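Cell division protein FtsI/penicillin binding protein 2 (Legionella pneumophila subsp. pneumophila ATCC 43290, PDB 4ZTK) probably acts as a D,D-transpeptidase that cross-links peptidoglycan during cell division, as in other penicillin-binding proteins. Local coordinates at residues 247-252 / 261-266. Sequence-based numbering, arbitrary orientation.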
loop_
_atom_site.group_PDB
_atom_site.type_symbol
_atom_site.label_atom_id
_atom_site.label_comp_id
_atom_site.label_asym_id
_atom_site.label_seq_id
_atom_site.Cartn_x
_atom_site.Cartn_y
_atom_site.Cartn_z
ATOM N N GLY A 247 -4.695 7.232 -0.948
ATOM C CA GLY A 247 -3.832 6.159 -1.399
ATOM C C GLY A 247 -2.369 6.510 -1.580
ATOM O O GLY A 247 -1.992 7.682 -1.630
ATOM N N LYS A 248 -1.547 5.474 -1.690
ATOM C CA LYS A 248 -0.104 5.638 -1.810
ATOM C C LYS A 248 0.468 4.680 -2.840
ATOM O O LYS A 248 0.221 3.475 -2.795
ATOM C CB LYS A 248 0.587 5.406 -0.462
ATOM C CG LYS A 248 2.101 5.579 -0.516
ATOM C CD LYS A 248 2.477 7.054 -0.556
ATOM C CE LYS A 248 3.939 7.256 -0.915
ATOM N NZ LYS A 248 4.229 6.908 -2.338
ATOM N N THR A 249 1.238 5.234 -3.764
ATOM C CA THR A 249 1.908 4.459 -4.790
ATOM C C THR A 249 3.162 3.792 -4.246
ATOM O O THR A 249 3.765 4.260 -3.275
ATOM C CB THR A 249 2.344 5.366 -5.947
ATOM O OG1 THR A 249 3.170 6.425 -5.432
ATOM C CG2 THR A 249 1.127 5.972 -6.625
ATOM N N GLY A 250 3.555 2.698 -4.887
ATOM C CA GLY A 250 4.852 2.094 -4.644
ATOM C C GLY A 250 5.392 1.453 -5.909
ATOM O O GLY A 250 4.628 0.935 -6.726
ATOM N N THR A 251 6.711 1.508 -6.073
ATOM C CA THR A 251 7.398 0.828 -7.163
ATOM C C THR A 251 8.628 0.128 -6.598
ATOM O O THR A 251 9.558 0.774 -6.122
ATOM C CB THR A 251 7.848 1.810 -8.269
ATOM O OG1 THR A 251 6.738 2.614 -8.680
ATOM C CG2 THR A 251 8.386 1.051 -9.470
ATOM N N VAL A 252 8.636 -1.196 -6.642
ATOM C CA VAL A 252 9.735 -1.957 -6.062
ATOM C C VAL A 252 10.560 -2.649 -7.144
ATOM O O VAL A 252 10.009 -3.258 -8.062
ATOM C CB VAL A 252 9.209 -3.012 -5.056
ATOM C CG1 VAL A 252 10.360 -3.804 -4.448
ATOM C CG2 VAL A 252 8.384 -2.341 -3.969
ATOM N N ALA A 261 4.683 -3.024 -9.200
ATOM C CA ALA A 261 3.975 -1.751 -9.181
ATOM C C ALA A 261 2.797 -1.849 -8.216
ATOM O O ALA A 261 1.916 -2.693 -8.381
ATOM C CB ALA A 261 3.503 -1.390 -10.578
ATOM N N LEU A 262 2.784 -0.979 -7.212
ATOM C CA LEU A 262 1.840 -1.104 -6.109
ATOM C C LEU A 262 0.981 0.130 -5.931
ATOM O O LEU A 262 1.435 1.246 -6.170
ATOM C CB LEU A 262 2.589 -1.347 -4.791
ATOM C CG LEU A 262 3.539 -2.532 -4.638
ATOM C CD1 LEU A 262 4.907 -2.203 -5.216
ATOM C CD2 LEU A 262 3.649 -2.923 -3.169
ATOM N N PHE A 263 -0.255 -0.075 -5.484
ATOM C CA PHE A 263 -1.075 1.027 -5.003
ATOM C C PHE A 263 -1.985 0.545 -3.888
ATOM O O PHE A 263 -2.732 -0.413 -4.053
ATOM C CB PHE A 263 -1.894 1.672 -6.122
ATOM C CG PHE A 263 -2.530 2.981 -5.726
ATOM C CD1 PHE A 263 -1.775 4.139 -5.655
ATOM C CD2 PHE A 263 -3.879 3.051 -5.423
ATOM C CE1 PHE A 263 -2.355 5.348 -5.291
ATOM C CE2 PHE A 263 -4.469 4.256 -5.064
ATOM C CZ PHE A 263 -3.706 5.406 -4.995
ATOM N N ALA A 264 -1.905 1.218 -2.749
ATOM C CA ALA A 264 -2.678 0.849 -1.576
ATOM C C ALA A 264 -3.493 2.050 -1.144
ATOM O O ALA A 264 -2.990 3.165 -1.119
ATOM C CB ALA A 264 -1.753 0.413 -0.454
ATOM N N GLY A 265 -4.754 1.827 -0.802
ATOM C CA GLY A 265 -5.598 2.928 -0.389
ATOM C C GLY A 265 -6.957 2.515 0.133
ATOM O O GLY A 265 -7.219 1.337 0.370
ATOM N N TYR A 266 -7.829 3.500 0.317
ATOM C CA TYR A 266 -9.161 3.243 0.834
ATOM C C TYR A 266 -10.130 4.331 0.384
ATOM O O TYR A 266 -9.714 5.440 0.043
ATOM C CB TYR A 266 -9.135 3.099 2.360
ATOM C CG TYR A 266 -8.498 4.265 3.086
ATOM C CD1 TYR A 266 -9.233 5.403 3.387
ATOM C CD2 TYR A 266 -7.168 4.223 3.481
ATOM C CE1 TYR A 266 -8.663 6.471 4.055
ATOM C CE2 TYR A 266 -6.586 5.285 4.158
ATOM C CZ TYR A 266 -7.341 6.407 4.438
ATOM O OH TYR A 266 -6.777 7.474 5.102
#
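Lys-248 and Ala-264 pair through both backbone groups: Lys-248 N gives its hydrogen to Ala-264 O at 2.8 Å, and Ala-264 N returns one to Lys-248 O at 3.1 Å, almost straight at the hydrogen (170°). Two residues along the antiparallel hairpin, Gly-250 and Leu-262 do the same, with Leu-262 N to Gly-250 O at 2.7 Å. The return bond, Gly-250 N to Leu-262 O, is 2.9 Å long, its donor standing well above the carbonyl plane. Lys-248 O also receives the CA-H of Phe-263. On the face that carries Thr-249 and Phe-263, Thr-249 CG2 meets the ring edge, 3.6 Å from Phe-263 CD1, while Phe-263 CZ comes within 3.7 Å of Gly-247 CA, the glycine leaving room for the ring. The opposite face carries Leu-262, whose CD1 packs on Val-252 CG2. Strand 246-253 is an edge of the five-stranded sheet; beyond it, Phe-263 bonds Val-278 through the backbone. Lys-248 NZ folds back to Thr-249 O (2.8 Å), hydrogen-bonds Ser-134 OG and salt-bridges the sulfonate of NHE, a buffer molecule probably from the crystallisation liquor. Thr-249 OG1, set between backbone N and carbonyl carbon (chi1 56°), hydrogen-bonds Thr-234 OG1 and the same sulfonate oxygen; Thr-251 OG1 bonds another and Gly-295 N. Lys-248 to Gly-250 fit the KTG motif of penicillin-binding proteins, and the bound sulfonate is consistent with where these enzymes hold a substrate's carboxylate.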